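Local coordinates for Phosphoglucomutase/phosphomannomutase family protein (Burkholderia thailandensis, PDB 3UW2) that probably acts as an intramolecular phosphotransferase (phosphohexose mutase), moving a phosphate group on sugar phosphates with the help of a bound metal ion, at residues A[196-201]-A[222-227]; A[243-248]-A[260-265]; A[272-277]-A[384-389]; A[279-284]-A[346-351]. One frame throughout, in Å; residues are numbered along the deposited sequence.

Contact 1 (A[196-201]-A[222-227]); sequences KLVVDA and VELFTD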
loop_
_atom_site.group_PDB
_atom_site.type_symbol
_atom_site.label_atom_id
_atom_site.label_comp_id
_atom_site.label_asym_id
_atom_site.label_seq_id
_atom_site.Cartn_x
_atom_site.Cartn_y
_atom_site.Cartn_z
ATOM N N LYS A 196 6.083 23.063 8.499
ATOM C CA LYS A 196 7.334 22.814 7.805
ATOM C C LYS A 196 7.667 21.342 7.887
ATOM O O LYS A 196 7.685 20.781 8.982
ATOM C CB LYS A 196 8.479 23.654 8.398
ATOM C CG LYS A 196 9.745 23.545 7.543
ATOM C CD LYS A 196 10.645 24.724 7.790
ATOM C CE LYS A 196 12.055 24.419 7.284
ATOM N NZ LYS A 196 12.860 25.629 7.562
ATOM N N LEU A 197 7.864 20.723 6.731
ATOM C CA LEU A 197 8.023 19.247 6.601
ATOM C C LEU A 197 9.354 18.840 5.989
ATOM O O LEU A 197 9.859 19.529 5.118
ATOM C CB LEU A 197 7.006 18.656 5.622
ATOM C CG LEU A 197 5.595 19.025 5.392
ATOM C CD1 LEU A 197 4.995 17.818 4.681
ATOM C CD2 LEU A 197 5.008 19.185 6.771
ATOM N N VAL A 198 9.867 17.698 6.420
ATOM C CA VAL A 198 10.946 17.016 5.734
ATOM C C VAL A 198 10.238 16.011 4.825
ATOM O O VAL A 198 9.383 15.247 5.310
ATOM C CB VAL A 198 11.866 16.332 6.765
ATOM C CG1 VAL A 198 12.883 15.429 6.052
ATOM C CG2 VAL A 198 12.609 17.413 7.549
ATOM N N VAL A 199 10.487 16.072 3.513
ATOM C CA VAL A 199 9.906 15.060 2.565
ATOM C C VAL A 199 11.060 14.289 1.900
ATOM O O VAL A 199 11.923 14.888 1.250
ATOM C CB VAL A 199 9.036 15.752 1.526
ATOM C CG1 VAL A 199 8.529 14.754 0.461
ATOM C CG2 VAL A 199 7.853 16.488 2.207
ATOM N N ASP A 200 11.097 12.986 2.147
ATOM C CA ASP A 200 12.084 12.026 1.602
ATOM C C ASP A 200 11.405 11.049 0.636
ATOM O O ASP A 200 10.534 10.224 1.046
ATOM C CB ASP A 200 12.708 11.220 2.751
ATOM C CG ASP A 200 13.883 10.292 2.276
ATOM O OD1 ASP A 200 13.797 9.721 1.184
ATOM O OD2 ASP A 200 14.868 10.071 3.007
ATOM N N ALA A 201 11.756 11.149 -0.651
ATOM C CA ALA A 201 11.167 10.301 -1.689
ATOM C C ALA A 201 12.162 9.173 -2.115
ATOM O O ALA A 201 11.851 8.417 -3.012
ATOM C CB ALA A 201 10.800 11.150 -2.900
ATOM N N VAL A 222 11.666 20.683 3.573
ATOM C CA VAL A 222 13.061 20.388 3.495
ATOM C C VAL A 222 13.097 19.064 2.710
ATOM O O VAL A 222 12.670 18.042 3.201
ATOM C CB VAL A 222 13.770 20.195 4.855
ATOM C CG1 VAL A 222 15.242 20.106 4.541
ATOM C CG2 VAL A 222 13.525 21.364 5.801
ATOM N N GLU A 223 13.586 19.113 1.468
ATOM C CA GLU A 223 13.540 17.964 0.599
ATOM C C GLU A 223 14.758 17.009 0.722
ATOM O O GLU A 223 15.944 17.443 0.749
ATOM C CB GLU A 223 13.400 18.464 -0.845
ATOM C CG GLU A 223 12.137 19.317 -1.016
ATOM C CD GLU A 223 11.886 19.752 -2.444
ATOM O OE1 GLU A 223 12.232 19.020 -3.397
ATOM O OE2 GLU A 223 11.288 20.823 -2.630
ATOM N N LEU A 224 14.464 15.716 0.697
ATOM C CA LEU A 224 15.500 14.703 0.669
ATOM C C LEU A 224 15.256 13.779 -0.516
ATOM O O LEU A 224 14.203 13.148 -0.579
ATOM C CB LEU A 224 15.512 13.867 1.973
ATOM C CG LEU A 224 16.107 14.539 3.208
ATOM C CD1 LEU A 224 15.617 13.773 4.456
ATOM C CD2 LEU A 224 17.623 14.620 3.119
ATOM N N PHE A 225 16.195 13.730 -1.469
ATOM C CA PHE A 225 16.157 12.752 -2.582
ATOM C C PHE A 225 14.822 12.815 -3.361
ATOM O O PHE A 225 14.177 11.788 -3.602
ATOM C CB PHE A 225 16.442 11.311 -2.073
ATOM C CG PHE A 225 17.433 11.282 -0.974
ATOM C CD1 PHE A 225 18.729 11.795 -1.167
ATOM C CD2 PHE A 225 17.115 10.725 0.261
ATOM C CE1 PHE A 225 19.670 11.788 -0.127
ATOM C CE2 PHE A 225 18.060 10.723 1.301
ATOM C CZ PHE A 225 19.339 11.248 1.119
ATOM N N THR A 226 14.409 14.040 -3.696
ATOM C CA THR A 226 13.122 14.227 -4.369
ATOM C C THR A 226 13.255 14.313 -5.889
ATOM O O THR A 226 12.247 14.426 -6.612
ATOM C CB THR A 226 12.375 15.458 -3.802
ATOM O OG1 THR A 226 13.213 16.613 -3.909
ATOM C CG2 THR A 226 11.857 15.174 -2.336
ATOM N N ASP A 227 14.492 14.320 -6.389
ATOM C CA ASP A 227 14.751 14.225 -7.813
ATOM C C ASP A 227 14.699 12.755 -8.141
ATOM O O ASP A 227 15.139 11.891 -7.347
ATOM C CB ASP A 227 16.130 14.818 -8.196
ATOM C CG ASP A 227 17.301 14.141 -7.452
ATOM O OD1 ASP A 227 17.428 14.220 -6.187
ATOM O OD2 ASP A 227 18.100 13.504 -8.152
#

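Contact 2 (A[243-248]-A[260-265]); sequences ENLQDV and GFAFDG. With ZN (zinc ion), chain K.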
loop_
_atom_site.group_PDB
_atom_site.type_symbol
_atom_site.label_atom_id
_atom_site.label_comp_id
_atom_site.label_asym_id
_atom_site.label_seq_id
_atom_site.Cartn_x
_atom_site.Cartn_y
_atom_site.Cartn_z
ATOM N N GLU A 243 16.192 1.793 8.791
ATOM C CA GLU A 243 17.458 2.333 8.240
ATOM C C GLU A 243 17.243 3.327 7.082
ATOM O O GLU A 243 18.126 4.161 6.839
ATOM C CB GLU A 243 18.371 1.222 7.722
ATOM C CG GLU A 243 18.769 0.177 8.780
ATOM C CD GLU A 243 17.662 -0.855 9.063
ATOM O OE1 GLU A 243 16.721 -1.039 8.235
ATOM O OE2 GLU A 243 17.732 -1.477 10.150
ATOM N N ASN A 244 16.108 3.223 6.378
ATOM C CA ASN A 244 15.797 4.184 5.287
ATOM C C ASN A 244 15.124 5.461 5.763
ATOM O O ASN A 244 14.762 6.339 4.945
ATOM C CB ASN A 244 15.014 3.536 4.121
ATOM C CG ASN A 244 15.758 2.356 3.513
ATOM O OD1 ASN A 244 16.938 2.451 3.266
ATOM N ND2 ASN A 244 15.060 1.246 3.280
ATOM N N LEU A 245 14.963 5.562 7.078
ATOM C CA LEU A 245 14.392 6.751 7.697
ATOM C C LEU A 245 15.451 7.572 8.442
ATOM O O LEU A 245 15.112 8.618 9.025
ATOM C CB LEU A 245 13.158 6.409 8.596
ATOM C CG LEU A 245 11.994 5.616 7.923
ATOM C CD1 LEU A 245 10.937 5.164 8.919
ATOM C CD2 LEU A 245 11.351 6.432 6.807
ATOM N N GLN A 246 16.705 7.110 8.447
ATOM C CA GLN A 246 17.721 7.767 9.280
ATOM C C GLN A 246 18.027 9.186 8.783
ATOM O O GLN A 246 18.333 10.049 9.604
ATOM C CB GLN A 246 18.976 6.898 9.466
ATOM C CG GLN A 246 18.671 5.573 10.176
ATOM C CD GLN A 246 17.966 5.788 11.512
ATOM O OE1 GLN A 246 18.456 6.542 12.343
ATOM N NE2 GLN A 246 16.798 5.157 11.706
ATOM N N ASP A 247 17.881 9.442 7.472
ATOM C CA ASP A 247 18.082 10.787 6.912
ATOM C C ASP A 247 16.991 11.738 7.321
ATOM O O ASP A 247 17.286 12.906 7.622
ATOM C CB ASP A 247 18.166 10.772 5.386
ATOM C CG ASP A 247 19.417 10.065 4.904
ATOM O OD1 ASP A 247 20.504 10.546 5.215
ATOM O OD2 ASP A 247 19.327 8.998 4.277
ATOM N N VAL A 248 15.729 11.273 7.301
ATOM C CA VAL A 248 14.608 12.114 7.717
ATOM C C VAL A 248 14.799 12.450 9.244
ATOM O O VAL A 248 14.559 13.602 9.663
ATOM C CB VAL A 248 13.245 11.370 7.537
ATOM C CG1 VAL A 248 12.166 11.935 8.466
ATOM C CG2 VAL A 248 12.822 11.368 6.084
ATOM N N GLY A 260 8.324 14.683 9.658
ATOM C CA GLY A 260 8.993 14.050 8.510
ATOM C C GLY A 260 8.107 13.074 7.759
ATOM O O GLY A 260 7.424 12.263 8.400
ATOM N N PHE A 261 8.026 13.200 6.417
ATOM C CA PHE A 261 7.253 12.211 5.601
ATOM C C PHE A 261 8.243 11.483 4.681
ATOM O O PHE A 261 9.059 12.114 4.036
ATOM C CB PHE A 261 6.267 12.894 4.647
ATOM C CG PHE A 261 5.012 13.454 5.287
ATOM C CD1 PHE A 261 4.705 13.239 6.633
ATOM C CD2 PHE A 261 4.099 14.167 4.482
ATOM C CE1 PHE A 261 3.524 13.755 7.186
ATOM C CE2 PHE A 261 2.934 14.715 5.025
ATOM C CZ PHE A 261 2.630 14.481 6.378
ATOM N N ALA A 262 8.156 10.160 4.602
ATOM C CA ALA A 262 8.997 9.380 3.669
ATOM C C ALA A 262 8.102 8.477 2.796
ATOM O O ALA A 262 7.184 7.856 3.333
ATOM C CB ALA A 262 9.992 8.546 4.443
ATOM N N PHE A 263 8.320 8.470 1.462
ATOM C CA PHE A 263 7.434 7.765 0.562
ATOM C C PHE A 263 8.145 6.547 0.087
ATOM O O PHE A 263 9.372 6.539 -0.010
ATOM C CB PHE A 263 7.056 8.667 -0.624
ATOM C CG PHE A 263 6.158 9.793 -0.244
ATOM C CD1 PHE A 263 4.803 9.556 -0.010
ATOM C CD2 PHE A 263 6.643 11.080 -0.112
ATOM C CE1 PHE A 263 3.962 10.612 0.323
ATOM C CE2 PHE A 263 5.817 12.126 0.250
ATOM C CZ PHE A 263 4.463 11.894 0.454
ATOM N N ASP A 264 7.393 5.510 -0.223
ATOM C CA ASP A 264 7.984 4.383 -0.893
ATOM C C ASP A 264 8.107 4.716 -2.398
ATOM O O ASP A 264 7.713 5.801 -2.822
ATOM C CB ASP A 264 7.190 3.108 -0.632
ATOM C CG ASP A 264 5.927 3.016 -1.444
ATOM O OD1 ASP A 264 5.362 4.009 -1.954
ATOM O OD2 ASP A 264 5.451 1.890 -1.458
ATOM N N GLY A 265 8.697 3.813 -3.182
ATOM C CA GLY A 265 9.132 4.235 -4.543
ATOM C C GLY A 265 8.035 4.601 -5.503
ATOM O O GLY A 265 8.301 5.327 -6.454
HETATM ZN ZN ZN K . 4.286 1.159 -3.165
#

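Contact 3 (A[272-277]-A[384-389]); sequences VVTKDG and LLNGLP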
loop_
_atom_site.group_PDB
_atom_site.type_symbol
_atom_site.label_atom_id
_atom_site.label_comp_id
_atom_site.label_asym_id
_atom_site.label_seq_id
_atom_site.Cartn_x
_atom_site.Cartn_y
_atom_site.Cartn_z
ATOM N N VAL A 272 5.936 8.141 8.547
ATOM C CA VAL A 272 5.737 9.373 9.335
ATOM C C VAL A 272 6.660 9.286 10.518
ATOM O O VAL A 272 6.641 8.302 11.275
ATOM C CB VAL A 272 4.257 9.507 9.874
ATOM C CG1 VAL A 272 4.108 10.724 10.807
ATOM C CG2 VAL A 272 3.250 9.568 8.726
ATOM N N VAL A 273 7.475 10.329 10.667
ATOM C CA VAL A 273 8.459 10.460 11.752
ATOM C C VAL A 273 8.192 11.777 12.517
ATOM O O VAL A 273 8.006 12.842 11.911
ATOM C CB VAL A 273 9.939 10.508 11.182
ATOM C CG1 VAL A 273 10.998 10.598 12.293
ATOM C CG2 VAL A 273 10.241 9.278 10.334
ATOM N N THR A 274 8.203 11.706 13.839
ATOM C CA THR A 274 8.104 12.900 14.647
ATOM C C THR A 274 9.433 13.688 14.748
ATOM O O THR A 274 10.499 13.209 14.356
ATOM C CB THR A 274 7.620 12.587 16.088
ATOM O OG1 THR A 274 8.621 11.810 16.749
ATOM C CG2 THR A 274 6.278 11.797 16.028
ATOM N N LYS A 275 9.323 14.895 15.296
ATOM C CA LYS A 275 10.402 15.821 15.492
ATOM C C LYS A 275 11.508 15.140 16.320
ATOM O O LYS A 275 12.718 15.244 15.991
ATOM C CB LYS A 275 9.848 17.044 16.277
ATOM C CG LYS A 275 10.869 18.157 16.622
ATOM C CD LYS A 275 11.350 18.910 15.359
ATOM C CE LYS A 275 12.419 19.973 15.730
ATOM N NZ LYS A 275 13.039 20.411 14.432
ATOM N N ASP A 276 11.081 14.479 17.399
ATOM C CA ASP A 276 11.989 13.728 18.239
ATOM C C ASP A 276 12.343 12.315 17.721
ATOM O O ASP A 276 12.863 11.489 18.499
ATOM C CB ASP A 276 11.494 13.704 19.699
ATOM C CG ASP A 276 10.094 13.042 19.859
ATOM O OD1 ASP A 276 9.272 13.002 18.930
ATOM O OD2 ASP A 276 9.821 12.576 20.976
ATOM N N GLY A 277 12.109 12.040 16.425
ATOM C CA GLY A 277 12.669 10.823 15.848
ATOM C C GLY A 277 11.868 9.522 16.010
ATOM O O GLY A 277 12.405 8.408 15.821
ATOM N N LEU A 384 0.908 15.306 19.696
ATOM C CA LEU A 384 -0.337 14.660 19.222
ATOM C C LEU A 384 -0.069 13.247 18.724
ATOM O O LEU A 384 -0.739 12.309 19.125
ATOM C CB LEU A 384 -1.024 15.491 18.139
ATOM C CG LEU A 384 -2.418 15.043 17.631
ATOM C CD1 LEU A 384 -3.487 15.084 18.727
ATOM C CD2 LEU A 384 -2.890 15.845 16.441
ATOM N N LEU A 385 0.956 13.062 17.899
ATOM C CA LEU A 385 1.254 11.712 17.394
ATOM C C LEU A 385 1.804 10.797 18.484
ATOM O O LEU A 385 1.339 9.670 18.634
ATOM C CB LEU A 385 2.288 11.766 16.253
ATOM C CG LEU A 385 1.747 12.408 14.944
ATOM C CD1 LEU A 385 2.933 12.784 14.076
ATOM C CD2 LEU A 385 0.841 11.458 14.183
ATOM N N ASN A 386 2.774 11.277 19.251
ATOM C CA ASN A 386 3.353 10.446 20.318
ATOM C C ASN A 386 2.341 10.011 21.364
ATOM O O ASN A 386 2.529 8.990 22.015
ATOM C CB ASN A 386 4.592 11.086 20.987
ATOM C CG ASN A 386 5.816 11.091 20.038
ATOM O OD1 ASN A 386 6.106 10.078 19.375
ATOM N ND2 ASN A 386 6.520 12.232 19.957
ATOM N N GLY A 387 1.303 10.805 21.560
ATOM C CA GLY A 387 0.367 10.499 22.612
ATOM C C GLY A 387 -0.726 9.523 22.162
ATOM O O GLY A 387 -1.514 9.118 22.987
ATOM N N LEU A 388 -0.769 9.157 20.870
ATOM C CA LEU A 388 -1.632 8.048 20.409
ATOM C C LEU A 388 -1.350 6.809 21.241
ATOM O O LEU A 388 -0.271 6.686 21.757
ATOM C CB LEU A 388 -1.428 7.800 18.912
ATOM C CG LEU A 388 -2.084 8.902 18.023
ATOM C CD1 LEU A 388 -1.447 8.889 16.659
ATOM C CD2 LEU A 388 -3.552 8.620 17.891
ATOM N N PRO A 389 -2.355 5.930 21.433
ATOM C CA PRO A 389 -2.146 4.700 22.206
ATOM C C PRO A 389 -0.969 3.903 21.608
ATOM O O PRO A 389 -0.763 3.905 20.390
ATOM C CB PRO A 389 -3.455 3.919 21.987
ATOM C CG PRO A 389 -4.498 4.957 21.596
ATOM C CD PRO A 389 -3.758 6.127 21.024
#

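Contact 4 (A[279-284]-A[346-351]); sequences IIYPDR and GEMSGH. With EDO (1,2-ethanediol), chain G.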
loop_
_atom_site.group_PDB
_atom_site.type_symbol
_atom_site.label_atom_id
_atom_site.label_comp_id
_atom_site.label_asym_id
_atom_site.label_seq_id
_atom_site.Cartn_x
_atom_site.Cartn_y
_atom_site.Cartn_z
ATOM N N ILE A 279 9.170 6.862 14.875
ATOM C CA ILE A 279 8.381 6.395 13.741
ATOM C C ILE A 279 6.914 6.150 14.204
ATOM O O ILE A 279 6.717 5.487 15.179
ATOM C CB ILE A 279 8.945 5.083 13.154
ATOM C CG1 ILE A 279 10.394 5.305 12.721
ATOM C CG2 ILE A 279 8.025 4.602 12.000
ATOM C CD1 ILE A 279 11.290 4.105 12.919
ATOM N N ILE A 280 5.908 6.694 13.520
ATOM C CA ILE A 280 4.488 6.427 13.868
ATOM C C ILE A 280 3.943 5.352 12.922
ATOM O O ILE A 280 3.726 5.591 11.699
ATOM C CB ILE A 280 3.627 7.751 13.835
ATOM C CG1 ILE A 280 4.338 8.872 14.607
ATOM C CG2 ILE A 280 2.188 7.526 14.371
ATOM C CD1 ILE A 280 4.545 8.649 16.102
ATOM N N TYR A 281 3.828 4.123 13.437
ATOM C CA TYR A 281 3.403 2.988 12.595
ATOM C C TYR A 281 2.001 3.188 12.061
ATOM O O TYR A 281 1.208 3.931 12.648
ATOM C CB TYR A 281 3.519 1.651 13.335
ATOM C CG TYR A 281 4.951 1.317 13.498
ATOM C CD1 TYR A 281 5.567 1.380 14.748
ATOM C CD2 TYR A 281 5.735 1.045 12.378
ATOM C CE1 TYR A 281 6.939 1.145 14.891
ATOM C CE2 TYR A 281 7.105 0.819 12.493
ATOM C CZ TYR A 281 7.703 0.864 13.756
ATOM O OH TYR A 281 9.058 0.623 13.868
ATOM N N PRO A 282 1.691 2.575 10.914
ATOM C CA PRO A 282 0.389 2.939 10.335
ATOM C C PRO A 282 -0.804 2.474 11.177
ATOM O O PRO A 282 -1.842 3.054 11.023
ATOM C CB PRO A 282 0.396 2.246 8.964
ATOM C CG PRO A 282 1.880 2.187 8.628
ATOM C CD PRO A 282 2.617 1.999 9.917
ATOM N N ASP A 283 -0.696 1.473 12.070
ATOM C CA ASP A 283 -1.885 1.231 12.867
ATOM C C ASP A 283 -2.182 2.445 13.799
ATOM O O ASP A 283 -3.377 2.675 14.134
ATOM C CB ASP A 283 -1.846 -0.100 13.646
ATOM C CG ASP A 283 -0.599 -0.276 14.448
ATOM O OD1 ASP A 283 0.335 0.590 14.369
ATOM O OD2 ASP A 283 -0.561 -1.316 15.172
ATOM N N ARG A 284 -1.123 3.183 14.241
ATOM C CA ARG A 284 -1.381 4.393 15.075
ATOM C C ARG A 284 -1.907 5.551 14.260
ATOM O O ARG A 284 -2.828 6.258 14.676
ATOM C CB ARG A 284 -0.164 4.809 15.882
ATOM C CG ARG A 284 0.129 3.789 16.979
ATOM C CD ARG A 284 1.472 4.130 17.557
ATOM N NE ARG A 284 1.352 5.047 18.669
ATOM C CZ ARG A 284 2.342 5.846 19.043
ATOM N NH1 ARG A 284 3.476 5.888 18.341
ATOM N NH2 ARG A 284 2.205 6.623 20.098
ATOM N N GLY A 346 -6.984 0.711 6.763
ATOM C CA GLY A 346 -5.545 0.889 6.704
ATOM C C GLY A 346 -4.934 -0.459 7.066
ATOM O O GLY A 346 -5.612 -1.286 7.695
ATOM N N GLU A 347 -3.701 -0.711 6.618
ATOM C CA GLU A 347 -2.996 -1.919 7.004
ATOM C C GLU A 347 -1.674 -1.574 7.615
ATOM O O GLU A 347 -1.107 -0.514 7.341
ATOM C CB GLU A 347 -2.675 -2.758 5.808
ATOM C CG GLU A 347 -3.772 -2.986 4.802
ATOM C CD GLU A 347 -3.121 -3.545 3.550
ATOM O OE1 GLU A 347 -2.691 -2.740 2.702
ATOM O OE2 GLU A 347 -2.964 -4.780 3.462
ATOM N N MET A 348 -1.171 -2.488 8.432
ATOM C CA MET A 348 0.096 -2.289 9.125
ATOM C C MET A 348 1.223 -1.854 8.149
ATOM O O MET A 348 1.917 -0.844 8.394
ATOM C CB MET A 348 0.447 -3.567 9.903
ATOM C CG MET A 348 1.486 -3.367 10.983
ATOM S SD MET A 348 1.022 -1.901 11.936
ATOM C CE MET A 348 2.458 -1.868 13.000
ATOM N N SER A 349 1.341 -2.562 7.024
ATOM C CA SER A 349 2.276 -2.198 5.913
ATOM C C SER A 349 2.243 -0.754 5.406
ATOM O O SER A 349 3.121 -0.362 4.661
ATOM C CB SER A 349 2.019 -3.076 4.720
ATOM O OG SER A 349 0.844 -2.570 4.113
ATOM N N GLY A 350 1.250 0.036 5.793
ATOM C CA GLY A 350 1.243 1.465 5.501
ATOM C C GLY A 350 0.431 1.922 4.280
ATOM O O GLY A 350 0.641 3.043 3.737
ATOM N N HIS A 351 -0.456 1.065 3.788
ATOM C CA HIS A 351 -1.386 1.564 2.763
ATOM C C HIS A 351 -2.593 2.041 3.501
ATOM O O HIS A 351 -3.118 1.307 4.349
ATOM C CB HIS A 351 -1.809 0.464 1.790
ATOM C CG HIS A 351 -0.674 -0.138 0.964
ATOM N ND1 HIS A 351 -0.491 0.144 -0.342
ATOM C CD2 HIS A 351 0.300 -1.099 1.291
ATOM C CE1 HIS A 351 0.547 -0.574 -0.840
ATOM N NE2 HIS A 351 1.035 -1.331 0.163
HETATM C C1 EDO G . 0.997 -4.319 15.756
HETATM O O1 EDO G . 1.349 -2.978 16.117
HETATM C C2 EDO G . 2.097 -5.288 16.199
HETATM O O2 EDO G . 3.219 -4.963 15.382
#

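Contact 1 (A[196-201]-A[222-227])
V198, V199 and D200 pair in parallel with V222, E223 and L224. Their strands belong to a beta-alpha-beta unit in domain II, with helix 206-216 as the crossover. Strand 221-224 is an outermost strand of the four-stranded sheet, and 197-200 is the next one in.

Four backbone hydrogen bonds join the strands. V222 N gives to L197 O at 2.6 Å, and V199 N gives to V222 O at 3.0 Å. L224 N gives to V199 O at 2.7 Å. A201 N closes the series on L224 O at 3.2 Å. That last carbonyl also receives a CA-H...O contact from D200 CA, at 3.2 Å.

The apolar contacts lie on one face, the face of V198, V222 and L224. V198 CG1 meets L224 CD1 at 3.6 Å, and V198 CG2 lies against V222 CB. V222 CG2 in turn packs on K196 CE at 3.7 Å, where the extended K196 chain reaches along to V222. The lysine's NZ goes on to a salt bridge with D256. Helix 246-254 lies over this face, with L252 on V198. On the other face, F214 of helix 206-216 touches V199.

The carboxylate of D200 lies beside the F225 ring. CG anti to the backbone N (chi1 -174°) puts it there. H235 binds OD2, and G202 N binds OD1. Both bonds help fix the carboxylate. Its plane stands 65° from the F225 ring. D200 OD1 meets the ring at its edge, in plane, and D200 OD1 and OD2 are equally near F225 CD2, at 3.6 Å.

Contact 2 (A[243-248]-A[260-265])
L245 and V248 reach A262 and G260 through their first torsions. In L245, CG stands anti to the carbonyl carbon (chi1 -55°) and the chain then extends (chi2 172°), which carries CD2 to the strand. In V248, CG1 is anti to the backbone nitrogen (chi1 156°), which turns CG1 to G260 and CG2 to A262.

L245 CD2 meets A262 CB at 3.5 Å, closer than usual for two carbons. V248 splits its two branches. V248 CG1 comes over the backbone of G260, 3.8 Å from G260 CA. V248 CG2 turns the other way along the strand and lies 4.3 Å from A262 CB. G260 has no side chain, and this lets the valine approach the main chain directly.

L245, just before helix 246-254, and V248 in its first turn pack on strand 259-263, a central strand of the domain II sheet. F261 and F263 point away from them. They pack on the other face of the sheet, against F214 of helix 206-216.

Past the strand end the chain enters the metal loop. D264 OD2 binds zinc at 2.2 Å and also accepts a hydrogen bond from R269 NE. D266 and D268 also bind the zinc, at a site which in this family normally takes magnesium.

The contact itself is buried and chiefly carbon against carbon, with no polar bond between the two segments. Close apolar fit therefore joins 243-248 to the strand that runs on to D264.

Contact 3 (A[272-277]-A[384-389])
D276 OD1 is gripped by two donors. From across the contact, D276 OD1 accepts from N386 ND2 through its syn lone pair, at 3.0 Å and with an N-H...O angle of 150°. The oxygen lies close to the plane of the N386 amide, while the carboxylate is turned 73° against that amide. T274 OG1 gives the second bond to D276 OD1, at 2.6 Å. It comes on the anti side and stands 34° out of the carboxylate plane.

T274 and D276 belong to a type I beta turn from T274 to G277, closed by G277 N on T274 O at 2.9 Å. The turn follows strand 270-273, an outermost strand of the domain II sheet. N386 belongs to helix 381-386 in domain III, so the contact spans the two domains. K275 N adds a bond to S382 OG of that helix.

Beside the polar pair lie apolar contacts. L385 CD1 is 4.0 Å from T274 CG2 and 4.0 Å from V272 CG1. The valine and leucine side chains cross at about a right angle. L288 of helix 282-296 packs on L385 as well. Separately, the methyl T274 CG2 lies 3.8 Å from the amide oxygen N386 OD1.

Contact 4 (A[279-284]-A[346-351])
M348 lays its thioether across D283, with M348 SD 3.4 Å from D283 CG. M348 belongs to the GEMSGH loop, 346-351, of domain III. This sequence fits the signature with which relatives of the phosphohexose mutase family contact sugar hydroxyls, so a similar role here is probable. The methionine's CB leads away from 279-284. CG is anti to the backbone nitrogen (chi1 -162°), and the bend at chi2 (47°) brings the end back. There M348 CE reaches Y281 CB at 3.7 Å.

P282 makes the second half of the contact. Its ring fits against the type I turn from E347 to G350. P282 CG lies only 3.0 Å from M348 O and 3.3 Å from G350 CA, a tight fit. P282 CB is 3.5 Å from E347 O. Y281 is the N-cap of helix 282-296, and P282 is the first helical residue, so the start of the helix sits against the loop.

The loop has further bonds. D305 OD1 accepts from M348 N, and G329 N gives to E347 OE2. On the helix, D283 OD2 accepts from T309 N and from a 1,2-ethanediol, probably from the crystallisation liquor, whose O1 lies 2.7 Å from D283 OD2 and 3.5 Å from M348 CE.

Contacts 1, 2 and 3 share the domain II sheet. Contacts 1 and 2 meet through neighbouring strands: V198 O lies 2.7 Å from F261 N, and D200 CB is 3.3 Å from V248 CG2. Contacts 2 and 3 meet where G260 N is 2.9 Å from V273 O. Contact 3 then leads out of that sheet into domain III. V272 O lies 2.9 Å from I280 N of contact 4, and P389 O is 3.0 Å from R284 NE. The zinc is bound by D264, on segment 260-265 of contact 2, with D266 and D268. Contact 4 approaches it from the other domain, with the S349 side chain about 9 Å from the metal. The A201 side chain of contact 1 is about 12 Å from the zinc.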